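Local coordinates for protein orotidine-5-phosphate decarboxylase/orotate phosphoribosyltransferase, putative (Ompdcase-oprtase, putative) (Leishmania infantum, PDB 3QW3) that probably catalyses decarboxylation of orotidine 5'-phosphate to UMP, ending de novo UMP synthesis, as the decarboxylase domain of a two-domain UMP synthase, at residues C134-K139 / D143-R148; L154-A159 / R188-T193; P121-R124 / A129-V132; D5-R10 / T193-V198. All coordinates share one frame; numbering follows the deposited sequence. Where two conformers were deposited one is given.

Contact 1: C134-K139 / D143-R148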
# COMPACT_ATOMS: atom_id res chain seq x y z
N CYS A 134 6.49 -9.30 5.14
CA CYS A 134 7.45 -10.36 4.85
C CYS A 134 6.73 -11.66 4.51
O CYS A 134 6.74 -12.11 3.37
CB CYS A 134 8.41 -10.54 6.03
SG CYS A 134 9.64 -11.82 5.78
N LYS A 135 6.08 -12.25 5.51
CA LYS A 135 5.30 -13.45 5.31
C LYS A 135 3.92 -13.27 5.92
O LYS A 135 3.79 -13.03 7.12
CB LYS A 135 6.01 -14.66 5.94
CG LYS A 135 5.26 -15.99 5.79
CD LYS A 135 5.31 -16.51 4.36
CE LYS A 135 4.77 -17.94 4.26
NZ LYS A 135 3.30 -18.04 4.56
N THR A 136 2.89 -13.36 5.08
CA THR A 136 1.51 -13.29 5.54
C THR A 136 0.83 -14.66 5.41
O THR A 136 1.29 -15.51 4.65
CB THR A 136 0.73 -12.15 4.83
OG1 THR A 136 0.79 -12.33 3.42
CG2 THR A 136 1.35 -10.80 5.18
N SER A 137 -0.26 -14.86 6.15
CA SER A 137 -0.85 -16.19 6.28
C SER A 137 -1.96 -16.52 5.28
O SER A 137 -2.35 -17.68 5.14
CB SER A 137 -1.35 -16.41 7.72
OG SER A 137 -0.24 -16.44 8.61
N ASN A 138 -2.44 -15.50 4.56
CA ASN A 138 -3.50 -15.67 3.57
C ASN A 138 -3.08 -16.55 2.38
O ASN A 138 -1.89 -16.70 2.10
CB ASN A 138 -4.01 -14.30 3.11
CG ASN A 138 -2.93 -13.47 2.42
OD1 ASN A 138 -2.97 -13.27 1.21
ND2 ASN A 138 -1.97 -12.99 3.20
N LYS A 139 -4.07 -17.13 1.69
CA LYS A 139 -3.82 -18.05 0.58
C LYS A 139 -2.92 -17.47 -0.52
O LYS A 139 -2.13 -18.20 -1.13
N ASP A 143 1.47 -17.00 -4.05
CA ASP A 143 1.70 -16.37 -5.35
C ASP A 143 3.10 -15.79 -5.53
O ASP A 143 3.71 -15.97 -6.59
CB ASP A 143 0.66 -15.28 -5.62
CG ASP A 143 -0.72 -15.84 -5.86
OD1 ASP A 143 -0.87 -17.08 -5.94
OD2 ASP A 143 -1.67 -15.03 -5.97
N LEU A 144 3.59 -15.08 -4.51
CA LEU A 144 4.87 -14.39 -4.61
C LEU A 144 5.81 -14.77 -3.47
O LEU A 144 6.96 -15.10 -3.71
CB LEU A 144 4.68 -12.87 -4.63
CG LEU A 144 4.39 -12.15 -5.96
CD1 LEU A 144 2.95 -12.37 -6.43
CD2 LEU A 144 4.66 -10.66 -5.81
N GLN A 145 5.30 -14.71 -2.24
CA GLN A 145 6.14 -14.89 -1.05
C GLN A 145 6.85 -16.25 -1.01
O GLN A 145 7.99 -16.34 -0.57
CB GLN A 145 5.30 -14.71 0.22
CG GLN A 145 4.82 -13.29 0.45
CD GLN A 145 3.76 -13.20 1.52
OE1 GLN A 145 3.68 -14.05 2.41
NE2 GLN A 145 2.93 -12.17 1.44
N CYS A 146 6.17 -17.29 -1.49
CA CYS A 146 6.70 -18.64 -1.43
C CYS A 146 7.36 -19.10 -2.73
O CYS A 146 7.67 -20.28 -2.89
CB CYS A 146 5.61 -19.63 -0.98
SG CYS A 146 5.03 -19.33 0.70
N LEU A 147 7.56 -18.16 -3.66
CA LEU A 147 8.36 -18.42 -4.85
C LEU A 147 9.82 -18.62 -4.44
O LEU A 147 10.29 -18.02 -3.47
CB LEU A 147 8.25 -17.29 -5.87
CG LEU A 147 6.90 -17.11 -6.58
CD1 LEU A 147 6.94 -15.87 -7.47
CD2 LEU A 147 6.53 -18.35 -7.39
N ARG A 148 10.52 -19.47 -5.19
CA ARG A 148 11.90 -19.82 -4.89
C ARG A 148 12.89 -18.90 -5.59
O ARG A 148 12.90 -18.78 -6.81
CB ARG A 148 12.17 -21.28 -5.28
CG ARG A 148 13.62 -21.70 -5.17
CD ARG A 148 13.77 -23.21 -5.26
NE ARG A 148 15.14 -23.63 -4.99
CZ ARG A 148 15.51 -24.88 -4.73
NH1 ARG A 148 14.60 -25.85 -4.72
NH2 ARG A 148 16.78 -25.17 -4.49
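The side-chain amide of Q145 is bonded twice to T136, a polar contact just past the C-terminal end of strand 129-135, the fifth strand of the barrel. Q145 sits in a type I turn, L144 to L147, and reaches across to where the strand becomes loop. T136 N gives its hydrogen to Q145 OE1 at 2.9 Å, with an N-H...O angle of 166°. This donor comes in tilted 29° from the carbonyl plane. On the other branch, Q145 NE2 donates to T136 OG1 at 2.9 Å, almost in the plane of the amide. T136 OG1 can meet it because chi1 of 56° sets the hydroxyl between the backbone N and the carbonyl carbon. The K135 chain bends round the oxygen end of the amide, its CD 3.5 Å from Q145 OE1 and its CE 3.8 Å from C146 SG. K135 NZ then turns back to T136 O at 3.2 Å, lying above that carbonyl plane. S141 OG bonds to both K135 NZ and Q145 OE1. Q145 NE2 also donates to Y113 O of the second subunit, and T136 packs on M114 of that subunit. Each end of the buried Q145 amide therefore has two partners. This fixes which end is oxygen and which is nitrogen, holds the amide's rotation, and ties the loop to the dimer interface.

Contact 2: L154-A159 / R188-T193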
# COMPACT_ATOMS: atom_id res chain seq x y z
N LEU A 154 11.14 -16.20 -1.50
CA LEU A 154 11.15 -14.74 -1.63
C LEU A 154 11.06 -14.05 -0.27
O LEU A 154 11.73 -13.04 -0.03
CB LEU A 154 10.02 -14.24 -2.55
CG LEU A 154 9.89 -12.71 -2.69
CD1 LEU A 154 11.09 -12.11 -3.41
CD2 LEU A 154 8.59 -12.28 -3.37
N TYR A 155 10.25 -14.60 0.64
CA TYR A 155 10.11 -13.97 1.95
C TYR A 155 11.40 -13.99 2.77
O TYR A 155 11.66 -13.06 3.54
CB TYR A 155 8.91 -14.53 2.74
CG TYR A 155 9.02 -15.95 3.24
CD1 TYR A 155 8.37 -16.99 2.57
CD2 TYR A 155 9.71 -16.26 4.41
CE1 TYR A 155 8.44 -18.30 3.04
CE2 TYR A 155 9.79 -17.56 4.88
CZ TYR A 155 9.15 -18.58 4.19
OH TYR A 155 9.21 -19.87 4.64
N GLU A 156 12.21 -15.02 2.58
CA GLU A 156 13.54 -15.07 3.20
C GLU A 156 14.47 -14.01 2.61
O GLU A 156 15.26 -13.41 3.34
CB GLU A 156 14.15 -16.47 3.06
CG GLU A 156 13.45 -17.54 3.88
CD GLU A 156 14.08 -18.91 3.70
OE1 GLU A 156 14.83 -19.34 4.61
OE2 GLU A 156 13.85 -19.55 2.65
N ALA A 157 14.36 -13.78 1.30
CA ALA A 157 15.13 -12.71 0.65
C ALA A 157 14.76 -11.32 1.18
O ALA A 157 15.62 -10.45 1.35
CB ALA A 157 14.98 -12.77 -0.87
N VAL A 158 13.47 -11.12 1.45
CA VAL A 158 12.98 -9.87 2.03
C VAL A 158 13.54 -9.71 3.46
O VAL A 158 14.02 -8.63 3.82
CB VAL A 158 11.43 -9.83 2.02
CG1 VAL A 158 10.91 -8.65 2.84
CG2 VAL A 158 10.93 -9.75 0.58
N ALA A 159 13.48 -10.78 4.24
CA ALA A 159 14.00 -10.78 5.61
C ALA A 159 15.49 -10.42 5.67
O ALA A 159 15.90 -9.63 6.52
CB ALA A 159 13.74 -12.13 6.29
N ARG A 188 13.25 -15.68 11.36
CA ARG A 188 14.12 -15.40 12.50
C ARG A 188 15.59 -15.79 12.24
O ARG A 188 16.51 -15.14 12.74
CB ARG A 188 13.58 -16.06 13.77
CG ARG A 188 14.36 -15.74 15.06
CD ARG A 188 14.58 -14.24 15.24
NE ARG A 188 13.41 -13.55 15.76
CZ ARG A 188 13.20 -12.24 15.65
NH1 ARG A 188 14.08 -11.46 15.03
NH2 ARG A 188 12.10 -11.71 16.17
N ALA A 189 15.80 -16.84 11.45
CA ALA A 189 17.14 -17.27 11.07
C ALA A 189 17.82 -16.25 10.14
O ALA A 189 19.03 -16.03 10.24
CB ALA A 189 17.11 -18.64 10.42
N ARG A 190 17.04 -15.65 9.24
CA ARG A 190 17.55 -14.64 8.31
C ARG A 190 17.67 -13.26 8.95
O ARG A 190 18.51 -12.45 8.56
CB ARG A 190 16.65 -14.53 7.07
CG ARG A 190 16.52 -15.82 6.26
CD ARG A 190 17.85 -16.25 5.66
NE ARG A 190 17.73 -17.53 4.95
CZ ARG A 190 18.63 -18.01 4.09
NH1 ARG A 190 19.73 -17.33 3.81
NH2 ARG A 190 18.42 -19.18 3.51
N ALA A 191 16.82 -13.01 9.94
CA ALA A 191 16.76 -11.72 10.62
C ALA A 191 16.74 -11.93 12.13
O ALA A 191 15.69 -11.90 12.75
CB ALA A 191 15.52 -10.94 10.17
N PRO A 192 17.93 -12.12 12.73
CA PRO A 192 18.03 -12.45 14.16
C PRO A 192 17.66 -11.32 15.14
O PRO A 192 17.35 -11.61 16.30
CB PRO A 192 19.51 -12.84 14.32
CG PRO A 192 19.98 -13.18 12.94
CD PRO A 192 19.25 -12.20 12.07
N THR A 193 17.71 -10.07 14.70
CA THR A 193 17.51 -8.95 15.64
C THR A 193 16.21 -8.15 15.46
O THR A 193 15.81 -7.41 16.36
CB THR A 193 18.70 -7.95 15.66
OG1 THR A 193 18.73 -7.21 14.43
CG2 THR A 193 20.03 -8.67 15.86
O HOH W 1 16.06 -19.22 6.91
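E156 OE1 is gripped by R190 and by a water. Water 1 donates to E156 OE1 at 2.6 Å and accepts from R190 NE at 3.1 Å. The direct bond from R190 NE to E156 OE1 is weak, at 3.4 Å, and belongs to a salt bridge. The water thus closes a small triangle with the two charged groups. The carboxylate and guanidinium planes stand 81° apart, and E156 OE1 lies at the edge of the guanidinium, near its plane. The pair is therefore joined through one oxygen and NE, not side by side. A bend at chi2 of R190 (-64°) turns the arm along helix 154-163, and its CG comes 4.0 Å from E156 CB. Both ends have further partners: E156 OE2 accepts from Y153 N, and R190 NH1 forms a salt bridge with E160.

The two segments belong to neighbouring helices on the outside of the beta/alpha barrel, those that follow its fifth and sixth strands. Here the C-terminal end of helix 181-190 comes against helix 154-163. Alanines allow a close approach, with A159 CB 3.9 Å from R190 CB. A191, the first residue to leave the helical path, puts its CB 3.9 Å from A159 O. Just behind, R188 NH1 donates to A191 O at 2.8 Å, in the carbonyl plane. R188 NH1 also bonds to L194 O, and the guanidinium makes a cation-pi contact with F196, so R188 holds the turn that leads from the helix into strand 196-198.

Contact 3: P121-R124 / A129-V132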
# COMPACT_ATOMS: atom_id res chain seq x y z
N PRO A 121 11.90 6.69 2.43
CA PRO A 121 11.14 7.84 2.94
C PRO A 121 10.45 7.58 4.29
O PRO A 121 10.18 8.52 5.02
CB PRO A 121 10.10 8.08 1.84
CG PRO A 121 10.76 7.57 0.61
CD PRO A 121 11.47 6.34 1.06
N PHE A 122 10.17 6.32 4.60
CA PHE A 122 9.65 5.98 5.92
C PHE A 122 10.80 5.78 6.90
O PHE A 122 10.76 6.29 8.02
CB PHE A 122 8.75 4.75 5.84
CG PHE A 122 7.56 4.93 4.96
CD1 PHE A 122 6.46 5.68 5.38
CD2 PHE A 122 7.52 4.35 3.69
CE1 PHE A 122 5.35 5.85 4.56
CE2 PHE A 122 6.41 4.52 2.86
CZ PHE A 122 5.33 5.27 3.30
N MET A 123 11.83 5.07 6.47
CA MET A 123 12.94 4.67 7.35
C MET A 123 13.87 5.81 7.75
O MET A 123 14.66 5.68 8.68
CB MET A 123 13.73 3.52 6.73
CG MET A 123 12.90 2.25 6.53
SD MET A 123 13.73 0.99 5.56
CE MET A 123 12.51 -0.32 5.60
N ARG A 124 13.77 6.94 7.04
CA ARG A 124 14.63 8.10 7.33
C ARG A 124 14.28 8.81 8.64
O ARG A 124 15.03 9.68 9.11
CB ARG A 124 14.64 9.08 6.14
CG ARG A 124 13.28 9.67 5.80
CD ARG A 124 13.36 10.52 4.53
NE ARG A 124 14.14 11.75 4.71
CZ ARG A 124 13.65 12.88 5.21
NH1 ARG A 124 12.38 12.97 5.60
NH2 ARG A 124 14.45 13.94 5.33
N ALA A 129 9.26 3.59 13.42
CA ALA A 129 9.56 2.26 12.93
C ALA A 129 8.78 1.96 11.66
O ALA A 129 7.70 2.50 11.45
CB ALA A 129 9.26 1.22 13.98
N VAL A 130 9.35 1.10 10.83
CA VAL A 130 8.69 0.64 9.62
C VAL A 130 8.66 -0.88 9.64
O VAL A 130 9.71 -1.53 9.56
CB VAL A 130 9.44 1.13 8.36
CG1 VAL A 130 8.66 0.76 7.09
CG2 VAL A 130 9.66 2.63 8.45
N PHE A 131 7.45 -1.43 9.76
CA PHE A 131 7.26 -2.87 9.70
C PHE A 131 6.95 -3.27 8.27
O PHE A 131 5.89 -2.93 7.73
CB PHE A 131 6.13 -3.29 10.65
CG PHE A 131 6.52 -3.25 12.10
CD1 PHE A 131 7.18 -4.32 12.68
CD2 PHE A 131 6.21 -2.14 12.89
CE1 PHE A 131 7.54 -4.30 14.03
CE2 PHE A 131 6.58 -2.10 14.25
CZ PHE A 131 7.24 -3.19 14.81
N VAL A 132 7.89 -3.98 7.65
CA VAL A 132 7.79 -4.33 6.23
C VAL A 132 7.16 -5.70 6.07
O VAL A 132 7.56 -6.66 6.74
CB VAL A 132 9.19 -4.32 5.55
CG1 VAL A 132 9.05 -4.62 4.06
CG2 VAL A 132 9.85 -2.97 5.76
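The chain leaves helix 116-123 and soon enters strand 129-135, and the backbones come closest at M123 and V130, whose CA atoms are 6.3 Å apart. The helix is kinked at P121 and F122, whose N atoms have no bond to the preceding turn. No hydrogen bond joins the two segments, and the contact is made by apolar side chains. V130 points at the helix. Its CG2 methyl rests against both F122 CB, at 3.5 Å, and M123 CG, at 3.8 Å, and it also lies 3.7 Å from F122 C. V130 CG1 is less close, 4.2 Å from F122 CB.

These pieces form the second half of a beta-alpha-beta unit of the barrel, in which helix 116-123 links the parallel strands 107-110 and 129-135. V130 and V132 lie on the helix-facing side of the strand. F131 between them points the other way, where it packs on T109 and W195.

Of the F122 side chain, only CB touches V130. Its ring leads away, to I108 and to Y95 and A96 of helix 89-102. M123 works differently: its chain runs extended beyond CG (chi2 170°, chi3 178°) and carries CE to 3.8 Å from V132 CG2. The M123 side chain crosses those of both valines at about a right angle. V132 also meets P112 and W166, while M123 O accepts a hydrogen bond from N169 ND2.

Contact 4: D5-R10 / T193-V198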
# COMPACT_ATOMS: atom_id res chain seq x y z
N ASP A 5 12.22 2.81 21.92
CA ASP A 5 12.34 3.21 23.33
C ASP A 5 11.04 2.91 24.08
O ASP A 5 11.05 2.37 25.19
CB ASP A 5 12.65 4.70 23.48
CG ASP A 5 14.07 5.05 23.08
OD1 ASP A 5 14.96 4.16 23.11
OD2 ASP A 5 14.29 6.23 22.74
N LEU A 6 9.92 3.29 23.46
CA LEU A 6 8.61 3.05 24.04
C LEU A 6 8.32 1.55 24.08
O LEU A 6 7.88 1.03 25.11
CB LEU A 6 7.51 3.79 23.27
CG LEU A 6 7.53 5.32 23.32
CD1 LEU A 6 6.60 5.90 22.27
CD2 LEU A 6 7.13 5.83 24.70
N LEU A 7 8.58 0.86 22.98
CA LEU A 7 8.28 -0.57 22.91
C LEU A 7 9.12 -1.40 23.87
O LEU A 7 8.60 -2.31 24.52
CB LEU A 7 8.40 -1.11 21.48
CG LEU A 7 7.94 -2.56 21.27
CD1 LEU A 7 6.45 -2.72 21.60
CD2 LEU A 7 8.21 -2.99 19.84
N ASN A 8 10.42 -1.10 23.95
CA ASN A 8 11.28 -1.82 24.89
C ASN A 8 10.81 -1.66 26.33
O ASN A 8 10.86 -2.62 27.11
CB ASN A 8 12.75 -1.41 24.74
CG ASN A 8 13.44 -2.11 23.58
OD1 ASN A 8 13.05 -3.21 23.18
ND2 ASN A 8 14.47 -1.47 23.04
N GLU A 9 10.33 -0.46 26.68
CA GLU A 9 9.77 -0.22 28.01
C GLU A 9 8.50 -1.05 28.22
O GLU A 9 8.36 -1.71 29.25
CB GLU A 9 9.49 1.27 28.23
CG GLU A 9 8.85 1.62 29.58
CD GLU A 9 9.79 1.44 30.77
OE1 GLU A 9 9.27 1.35 31.91
OE2 GLU A 9 11.03 1.38 30.58
N ARG A 10 7.60 -1.05 27.24
CA ARG A 10 6.38 -1.85 27.35
C ARG A 10 6.68 -3.35 27.38
O ARG A 10 5.97 -4.09 28.05
CB ARG A 10 5.38 -1.53 26.23
CG ARG A 10 4.89 -0.08 26.20
CD ARG A 10 4.17 0.34 27.49
NE ARG A 10 2.92 -0.37 27.71
CZ ARG A 10 2.12 -0.17 28.75
NH1 ARG A 10 2.44 0.74 29.67
NH2 ARG A 10 0.99 -0.85 28.87
N THR A 193 17.71 -10.07 14.70
CA THR A 193 17.51 -8.95 15.64
C THR A 193 16.21 -8.15 15.46
O THR A 193 15.81 -7.41 16.36
CB THR A 193 18.70 -7.95 15.66
OG1 THR A 193 18.73 -7.21 14.43
CG2 THR A 193 20.03 -8.67 15.86
N LEU A 194 15.57 -8.28 14.30
CA LEU A 194 14.42 -7.41 14.01
C LEU A 194 13.19 -7.77 14.82
O LEU A 194 12.95 -8.94 15.10
CB LEU A 194 14.08 -7.44 12.52
CG LEU A 194 15.19 -7.07 11.55
CD1 LEU A 194 14.60 -6.94 10.16
CD2 LEU A 194 15.91 -5.79 11.95
N TRP A 195 12.40 -6.76 15.18
CA TRP A 195 11.08 -7.00 15.75
C TRP A 195 10.15 -7.52 14.67
O TRP A 195 10.19 -7.04 13.53
CB TRP A 195 10.50 -5.72 16.33
CG TRP A 195 10.95 -5.46 17.73
CD1 TRP A 195 12.11 -4.86 18.13
CD2 TRP A 195 10.25 -5.81 18.92
NE1 TRP A 195 12.17 -4.80 19.50
CE2 TRP A 195 11.03 -5.38 20.01
CE3 TRP A 195 9.02 -6.44 19.18
CZ2 TRP A 195 10.64 -5.57 21.34
CZ3 TRP A 195 8.62 -6.63 20.50
CH2 TRP A 195 9.44 -6.19 21.56
N PHE A 196 9.33 -8.50 15.02
CA PHE A 196 8.28 -8.98 14.12
C PHE A 196 6.94 -8.51 14.65
O PHE A 196 6.66 -8.59 15.85
CB PHE A 196 8.23 -10.52 14.04
CG PHE A 196 9.48 -11.19 13.52
CD1 PHE A 196 10.55 -10.47 12.97
CD2 PHE A 196 9.56 -12.58 13.54
CE1 PHE A 196 11.69 -11.14 12.51
CE2 PHE A 196 10.69 -13.25 13.07
CZ PHE A 196 11.75 -12.53 12.56
N LEU A 197 6.10 -8.00 13.75
CA LEU A 197 4.70 -7.76 14.06
C LEU A 197 3.98 -9.01 13.58
O LEU A 197 4.06 -9.35 12.40
CB LEU A 197 4.18 -6.51 13.35
CG LEU A 197 2.69 -6.18 13.46
CD1 LEU A 197 2.24 -5.93 14.90
CD2 LEU A 197 2.35 -4.97 12.58
N VAL A 198 3.29 -9.68 14.50
CA VAL A 198 2.80 -11.03 14.28
C VAL A 198 1.27 -11.07 14.40
O VAL A 198 0.74 -11.17 15.51
CB VAL A 198 3.47 -12.03 15.26
CG1 VAL A 198 3.02 -13.46 15.00
CG2 VAL A 198 4.98 -11.95 15.13
O HOH W 2 14.39 -4.25 21.17
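W195 and L7 bury the most surface here, and they meet as a methyl on an aromatic face. L7 CD2 sits 3.5 Å from the centroid of the six-membered ring of W195, only 6° off the ring normal. This is a CH-pi contact made almost dead centre. L7 CG follows behind, 3.9 Å from W195 CH2. With chi1 at -173°, L7 CG lies opposite its own backbone N, and the branch extends from the helix to the indole.

Helix 3-11 precedes the first barrel strand and lies across the N-terminal end of the barrel. W195 lies in the run that leads to the seventh strand, 196-198, so its indole meets the helix at that end. L7 also packs on L224 of the eighth strand, and W195 has F4 and a cation-pi contact with R217 as further neighbours.

N8 works at the indole edge. Its OD1 is 3.8 Å from W195 CZ2, and the amide plane is turned 46° from the ring. Water 2 joins the polar atoms: it donates to N8 OD1 at 2.6 Å and accepts from W195 NE1 at 2.8 Å, lying in the plane of the ring.

All four contacts belong to one beta/alpha barrel. Contacts 1 and 3 use the two ends of strand 129-135, and their centres lie about 21 Å apart. Contact 1 touches contact 2 through two probable backbone hydrogen bonds, L147 O to L154 N at 2.8 Å and Q145 O to Y155 N at 3.1 Å. Both of these contacts also reach the second subunit. Contacts 2 and 4 share T193. Contacts 3 and 4 meet where F131 CD1 lies 3.8 Å from L197 CB. In barrels of this family the active site lies at the C-terminal ends of the strands. Contact 1 is at that end, and contact 4, about 23 Å away between centres, is at the other.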